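Local coordinates for protein cyclopenase asqI (Emericella nidulans, PDB 5YY3) that uses zinc to convert 4'-methoxycyclopenin into 4'-methoxyviridicatin, releasing methyl isocyanate, during biosynthesis of the aspoquinolone mycotoxins, at residues E421-R434 / E465-R478. Sequence-based numbering, arbitrary orientation.
Sequences EVVLSNLVVRLQDR and EPYEWNVQVKSCRR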
loop_
_atom_site.group_PDB
_atom_site.type_symbol
_atom_site.label_atom_id
_atom_site.label_comp_id
_atom_site.label_asym_id
_atom_site.label_seq_id
_atom_site.Cartn_x
_atom_site.Cartn_y
_atom_site.Cartn_z
ATOM N N GLU A 421 12.753 -39.655 -31.361
ATOM C CA GLU A 421 12.321 -40.992 -30.978
ATOM C C GLU A 421 12.944 -41.339 -29.631
ATOM O O GLU A 421 13.935 -42.079 -29.522
ATOM C CB GLU A 421 12.694 -42.014 -32.048
ATOM C CG GLU A 421 11.639 -42.203 -33.148
ATOM C CD GLU A 421 12.211 -42.896 -34.375
ATOM O OE1 GLU A 421 12.982 -42.241 -35.108
ATOM O OE2 GLU A 421 11.905 -44.091 -34.606
ATOM N N VAL A 422 12.324 -40.810 -28.593
ATOM C CA VAL A 422 12.908 -40.843 -27.277
ATOM C C VAL A 422 11.788 -40.732 -26.252
ATOM O O VAL A 422 10.713 -40.211 -26.548
ATOM C CB VAL A 422 13.957 -39.704 -27.155
ATOM C CG1 VAL A 422 13.661 -38.746 -25.987
ATOM C CG2 VAL A 422 15.337 -40.277 -27.093
ATOM N N VAL A 423 12.012 -41.262 -25.059
ATOM C CA VAL A 423 11.060 -41.060 -23.977
ATOM C C VAL A 423 11.719 -40.208 -22.923
ATOM O O VAL A 423 12.777 -40.587 -22.406
ATOM C CB VAL A 423 10.596 -42.390 -23.351
ATOM C CG1 VAL A 423 9.793 -42.130 -22.077
ATOM C CG2 VAL A 423 9.775 -43.198 -24.356
ATOM N N LEU A 424 11.113 -39.058 -22.621
ATOM C CA LEU A 424 11.598 -38.192 -21.548
ATOM C C LEU A 424 10.856 -38.457 -20.251
ATOM O O LEU A 424 9.658 -38.738 -20.254
ATOM C CB LEU A 424 11.443 -36.702 -21.908
ATOM C CG LEU A 424 12.299 -36.112 -23.032
ATOM C CD1 LEU A 424 12.228 -34.573 -23.061
ATOM C CD2 LEU A 424 13.740 -36.591 -22.919
ATOM N N SER A 425 11.561 -38.326 -19.136
ATOM C CA SER A 425 10.929 -38.451 -17.823
ATOM C C SER A 425 11.783 -37.758 -16.780
ATOM O O SER A 425 12.935 -37.416 -17.040
ATOM C CB SER A 425 10.722 -39.922 -17.440
ATOM O OG SER A 425 11.958 -40.517 -17.092
ATOM N N ASN A 426 11.211 -37.541 -15.607
ATOM C CA ASN A 426 11.976 -37.097 -14.447
ATOM C C ASN A 426 12.694 -35.769 -14.628
ATOM O O ASN A 426 13.864 -35.637 -14.287
ATOM C CB ASN A 426 13.001 -38.167 -14.050
ATOM C CG ASN A 426 12.359 -39.365 -13.359
ATOM O OD1 ASN A 426 12.484 -40.498 -13.809
ATOM N ND2 ASN A 426 11.675 -39.114 -12.267
ATOM N N LEU A 427 11.993 -34.776 -15.150
ATOM C CA LEU A 427 12.579 -33.454 -15.287
ATOM C C LEU A 427 12.720 -32.816 -13.911
ATOM O O LEU A 427 11.769 -32.787 -13.137
ATOM C CB LEU A 427 11.717 -32.574 -16.204
ATOM C CG LEU A 427 12.175 -31.129 -16.405
ATOM C CD1 LEU A 427 13.569 -31.111 -17.008
ATOM C CD2 LEU A 427 11.187 -30.375 -17.295
ATOM N N VAL A 428 13.910 -32.318 -13.604
ATOM C CA VAL A 428 14.137 -31.648 -12.341
ATOM C C VAL A 428 14.874 -30.298 -12.542
ATOM O O VAL A 428 15.777 -30.191 -13.379
ATOM C CB VAL A 428 14.943 -32.556 -11.367
ATOM C CG1 VAL A 428 15.159 -31.869 -10.048
ATOM C CG2 VAL A 428 14.222 -33.888 -11.133
ATOM N N VAL A 429 14.470 -29.272 -11.793
ATOM C CA VAL A 429 15.271 -28.048 -11.653
ATOM C C VAL A 429 15.746 -27.959 -10.190
ATOM O O VAL A 429 14.920 -28.036 -9.276
ATOM C CB VAL A 429 14.457 -26.771 -12.055
ATOM C CG1 VAL A 429 15.338 -25.532 -12.054
ATOM C CG2 VAL A 429 13.819 -26.957 -13.438
ATOM N N ARG A 430 17.060 -27.839 -9.971
ATOM C CA ARG A 430 17.653 -27.922 -8.616
ATOM C C ARG A 430 18.727 -26.904 -8.396
ATOM O O ARG A 430 19.365 -26.476 -9.345
ATOM C CB ARG A 430 18.383 -29.247 -8.346
ATOM C CG ARG A 430 17.941 -30.453 -9.058
ATOM C CD ARG A 430 18.479 -31.683 -8.332
ATOM N NE ARG A 430 19.751 -32.192 -8.823
ATOM C CZ ARG A 430 20.183 -33.409 -8.519
ATOM N NH1 ARG A 430 19.444 -34.166 -7.719
ATOM N NH2 ARG A 430 21.335 -33.870 -8.994
ATOM N N LEU A 431 19.029 -26.634 -7.134
ATOM C CA LEU A 431 20.273 -25.963 -6.783
ATOM C C LEU A 431 21.460 -26.864 -7.118
ATOM O O LEU A 431 21.348 -28.095 -7.136
ATOM C CB LEU A 431 20.302 -25.609 -5.297
ATOM C CG LEU A 431 19.286 -24.581 -4.802
ATOM C CD1 LEU A 431 19.259 -24.570 -3.279
ATOM C CD2 LEU A 431 19.656 -23.203 -5.343
ATOM N N GLN A 432 22.601 -26.247 -7.386
ATOM C CA GLN A 432 23.807 -27.017 -7.579
ATOM C C GLN A 432 24.341 -27.468 -6.222
ATOM O O GLN A 432 24.806 -28.598 -6.070
ATOM C CB GLN A 432 24.849 -26.201 -8.319
ATOM C CG GLN A 432 24.578 -26.051 -9.793
ATOM C CD GLN A 432 25.726 -25.357 -10.473
ATOM O OE1 GLN A 432 26.894 -25.673 -10.218
ATOM N NE2 GLN A 432 25.412 -24.379 -11.313
ATOM N N ASP A 433 24.277 -26.570 -5.246
ATOM C CA ASP A 433 24.645 -26.886 -3.877
ATOM C C ASP A 433 23.466 -27.527 -3.156
ATOM O O ASP A 433 22.513 -26.846 -2.816
ATOM C CB ASP A 433 25.099 -25.627 -3.153
ATOM C CG ASP A 433 25.403 -25.863 -1.684
ATOM O OD1 ASP A 433 25.465 -27.032 -1.238
ATOM O OD2 ASP A 433 25.587 -24.858 -0.969
ATOM N N ARG A 434 23.541 -28.833 -2.929
ATOM C CA ARG A 434 22.452 -29.579 -2.296
ATOM C C ARG A 434 22.760 -29.964 -0.841
ATOM O O ARG A 434 22.260 -30.982 -0.339
ATOM C CB ARG A 434 22.151 -30.842 -3.106
ATOM C CG ARG A 434 21.722 -30.564 -4.529
ATOM C CD ARG A 434 21.439 -31.842 -5.309
ATOM N NE ARG A 434 22.604 -32.374 -6.024
ATOM C CZ ARG A 434 23.134 -31.822 -7.121
ATOM N NH1 ARG A 434 22.649 -30.675 -7.613
ATOM N NH2 ARG A 434 24.178 -32.401 -7.716
ATOM N N GLU A 465 21.171 -18.152 -6.777
ATOM C CA GLU A 465 22.081 -19.233 -6.427
ATOM C C GLU A 465 22.225 -20.123 -7.646
ATOM O O GLU A 465 21.286 -20.235 -8.437
ATOM C CB GLU A 465 21.578 -20.045 -5.224
ATOM C CG GLU A 465 21.430 -19.255 -3.935
ATOM C CD GLU A 465 22.709 -18.556 -3.515
ATOM O OE1 GLU A 465 23.808 -19.010 -3.919
ATOM O OE2 GLU A 465 22.604 -17.540 -2.780
ATOM N N PRO A 466 23.402 -20.753 -7.801
ATOM C CA PRO A 466 23.666 -21.638 -8.938
ATOM C C PRO A 466 22.620 -22.743 -9.054
ATOM O O PRO A 466 22.283 -23.384 -8.055
ATOM C CB PRO A 466 25.046 -22.216 -8.621
ATOM C CG PRO A 466 25.689 -21.153 -7.782
ATOM C CD PRO A 466 24.587 -20.595 -6.939
ATOM N N TYR A 467 22.093 -22.938 -10.260
ATOM C CA TYR A 467 21.120 -23.992 -10.484
ATOM C C TYR A 467 21.553 -24.896 -11.636
ATOM O O TYR A 467 22.502 -24.616 -12.367
ATOM C CB TYR A 467 19.715 -23.417 -10.748
ATOM C CG TYR A 467 19.521 -22.771 -12.104
ATOM C CD1 TYR A 467 19.188 -23.535 -13.220
ATOM C CD2 TYR A 467 19.648 -21.389 -12.271
ATOM C CE1 TYR A 467 19.018 -22.956 -14.471
ATOM C CE2 TYR A 467 19.459 -20.788 -13.523
ATOM C CZ TYR A 467 19.147 -21.582 -14.620
ATOM O OH TYR A 467 18.967 -21.019 -15.874
ATOM N N GLU A 468 20.838 -25.991 -11.776
ATOM C CA GLU A 468 21.056 -26.911 -12.863
ATOM C C GLU A 468 19.707 -27.506 -13.196
ATOM O O GLU A 468 18.786 -27.439 -12.398
ATOM C CB GLU A 468 22.046 -28.005 -12.468
ATOM C CG GLU A 468 21.395 -29.060 -11.577
ATOM C CD GLU A 468 22.352 -30.116 -11.084
ATOM O OE1 GLU A 468 23.500 -29.770 -10.687
ATOM O OE2 GLU A 468 21.938 -31.303 -11.111
ATOM N N TRP A 469 19.565 -28.071 -14.375
ATOM C CA TRP A 469 18.420 -28.918 -14.588
ATOM C C TRP A 469 18.922 -30.261 -15.084
ATOM O O TRP A 469 20.049 -30.381 -15.607
ATOM C CB TRP A 469 17.418 -28.295 -15.562
ATOM C CG TRP A 469 17.907 -28.078 -16.967
ATOM C CD1 TRP A 469 18.745 -27.092 -17.398
ATOM C CD2 TRP A 469 17.567 -28.855 -18.130
ATOM N NE1 TRP A 469 18.939 -27.194 -18.764
ATOM C CE2 TRP A 469 18.229 -28.268 -19.236
ATOM C CE3 TRP A 469 16.759 -29.981 -18.344
ATOM C CZ2 TRP A 469 18.127 -28.783 -20.539
ATOM C CZ3 TRP A 469 16.648 -30.489 -19.646
ATOM C CH2 TRP A 469 17.333 -29.889 -20.723
ATOM N N ASN A 470 18.107 -31.282 -14.882
ATOM C CA ASN A 470 18.410 -32.558 -15.475
ATOM C C ASN A 470 17.116 -33.235 -15.896
ATOM O O ASN A 470 16.020 -32.826 -15.474
ATOM C CB ASN A 470 19.235 -33.432 -14.525
ATOM C CG ASN A 470 18.584 -33.610 -13.169
ATOM O OD1 ASN A 470 17.650 -34.401 -13.013
ATOM N ND2 ASN A 470 19.089 -32.892 -12.172
ATOM N N VAL A 471 17.248 -34.240 -16.759
ATOM C CA VAL A 471 16.099 -34.936 -17.293
ATOM C C VAL A 471 16.557 -36.329 -17.715
ATOM O O VAL A 471 17.737 -36.559 -18.022
ATOM C CB VAL A 471 15.467 -34.173 -18.488
ATOM C CG1 VAL A 471 16.391 -34.191 -19.675
ATOM C CG2 VAL A 471 14.081 -34.743 -18.877
ATOM N N GLN A 472 15.627 -37.269 -17.704
ATOM C CA GLN A 472 15.952 -38.626 -18.065
ATOM C C GLN A 472 15.541 -38.864 -19.512
ATOM O O GLN A 472 14.427 -38.517 -19.925
ATOM C CB GLN A 472 15.262 -39.590 -17.116
ATOM C CG GLN A 472 15.779 -40.997 -17.162
ATOM C CD GLN A 472 15.138 -41.862 -16.085
ATOM O OE1 GLN A 472 15.060 -41.460 -14.912
ATOM N NE2 GLN A 472 14.655 -43.040 -16.480
ATOM N N VAL A 473 16.460 -39.435 -20.289
ATOM C CA VAL A 473 16.218 -39.690 -21.704
ATOM C C VAL A 473 16.459 -41.168 -22.025
ATOM O O VAL A 473 17.516 -41.722 -21.694
ATOM C CB VAL A 473 17.128 -38.815 -22.588
ATOM C CG1 VAL A 473 16.775 -38.973 -24.063
ATOM C CG2 VAL A 473 17.088 -37.347 -22.138
ATOM N N LYS A 474 15.490 -41.807 -22.669
ATOM C CA LYS A 474 15.660 -43.197 -23.082
ATOM C C LYS A 474 15.210 -43.385 -24.522
ATOM O O LYS A 474 14.142 -42.916 -24.923
ATOM C CB LYS A 474 14.892 -44.150 -22.163
ATOM C CG LYS A 474 15.141 -45.625 -22.482
ATOM C CD LYS A 474 14.499 -46.533 -21.452
ATOM C CE LYS A 474 14.748 -48.006 -21.769
ATOM N NZ LYS A 474 13.637 -48.834 -21.250
ATOM N N SER A 475 16.020 -44.083 -25.308
ATOM C CA SER A 475 15.732 -44.170 -26.724
ATOM C C SER A 475 14.546 -45.068 -26.996
ATOM O O SER A 475 14.185 -45.930 -26.200
ATOM C CB SER A 475 16.943 -44.657 -27.508
ATOM O OG SER A 475 16.628 -44.750 -28.889
ATOM N N CYS A 476 13.990 -44.863 -28.176
ATOM C CA CYS A 476 12.675 -45.314 -28.567
ATOM C C CYS A 476 12.797 -45.718 -30.061
ATOM O O CYS A 476 11.898 -46.323 -30.657
ATOM C CB CYS A 476 11.680 -44.163 -28.288
ATOM S SG CYS A 476 10.043 -44.187 -29.004
ATOM N N ARG A 477 13.961 -45.384 -30.626
ATOM C CA ARG A 477 14.325 -45.604 -32.035
ATOM C C ARG A 477 14.323 -47.096 -32.406
ATOM O O ARG A 477 14.740 -47.939 -31.598
ATOM C CB ARG A 477 15.714 -44.994 -32.296
ATOM C CG ARG A 477 15.997 -44.577 -33.732
ATOM C CD ARG A 477 17.399 -43.938 -33.884
ATOM N NE ARG A 477 18.469 -44.942 -33.857
ATOM C CZ ARG A 477 19.752 -44.691 -34.111
ATOM N NH1 ARG A 477 20.150 -43.464 -34.416
ATOM N NH2 ARG A 477 20.640 -45.676 -34.069
ATOM N N ARG A 478 13.869 -47.424 -33.620
ATOM C CA ARG A 478 13.729 -48.830 -34.041
ATOM C C ARG A 478 15.062 -49.587 -34.008
ATOM O O ARG A 478 15.164 -50.661 -33.405
ATOM C CB ARG A 478 13.097 -48.909 -35.436
ATOM C CG ARG A 478 11.642 -49.387 -35.420
ATOM C CD ARG A 478 10.843 -48.856 -36.606
ATOM N NE ARG A 478 10.698 -47.397 -36.581
ATOM C CZ ARG A 478 10.814 -46.610 -37.652
ATOM N NH1 ARG A 478 11.086 -47.132 -38.846
ATOM N NH2 ARG A 478 10.662 -45.296 -37.533
HETATM O O HOH W 1 16.476 -36.454 -13.855
HETATM O O HOH W 2 23.577 -23.785 -5.654
#
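P466 O and Y467 O both receive Q432, the first through its backbone N and the second through NE2 at 3.1 Å; each donor sits well above the carbonyl plane it serves. E468 comes next, on the face it shares with R430 and N470. With chi1 at 77°, CG lies between the backbone N and the carbonyl carbon, and the extended chain runs alongside R430. OE2 lies at the edge of the R430 guanidinium, 3.3 Å from NE, yet is met from above the carboxylate plane. OE1 takes a weak bond from R434 NH1, and R434 NE lies over a face of the R430 guanidinium. E468 thus forms salt bridges to both arginines, and its charge probably offsets theirs in part. On the other face, W469 CE3 meets L427 CD1 at 3.6 Å, while its NE1 bonds D511.

This ladder illustrates an antiparallel pair interrupted by a beta bulge, in the immunoglobulin-like domain of a hemocyanin-type fold. V428 N reaches N470 O at 2.9 Å, and Q472 pairs with S425; between them N426 and L427 are set against V471 alone. Water 1 spans the irregularity, donating to N426 O and N470 OD1. Beyond it V473 splits its methyls, CG1 against V422 CG2 and CG2 against L424 CD2 at 3.5 Å. K474 O accepts V423 N, and R478 NH2 closes the far end with a weak salt bridge to E421 OE2.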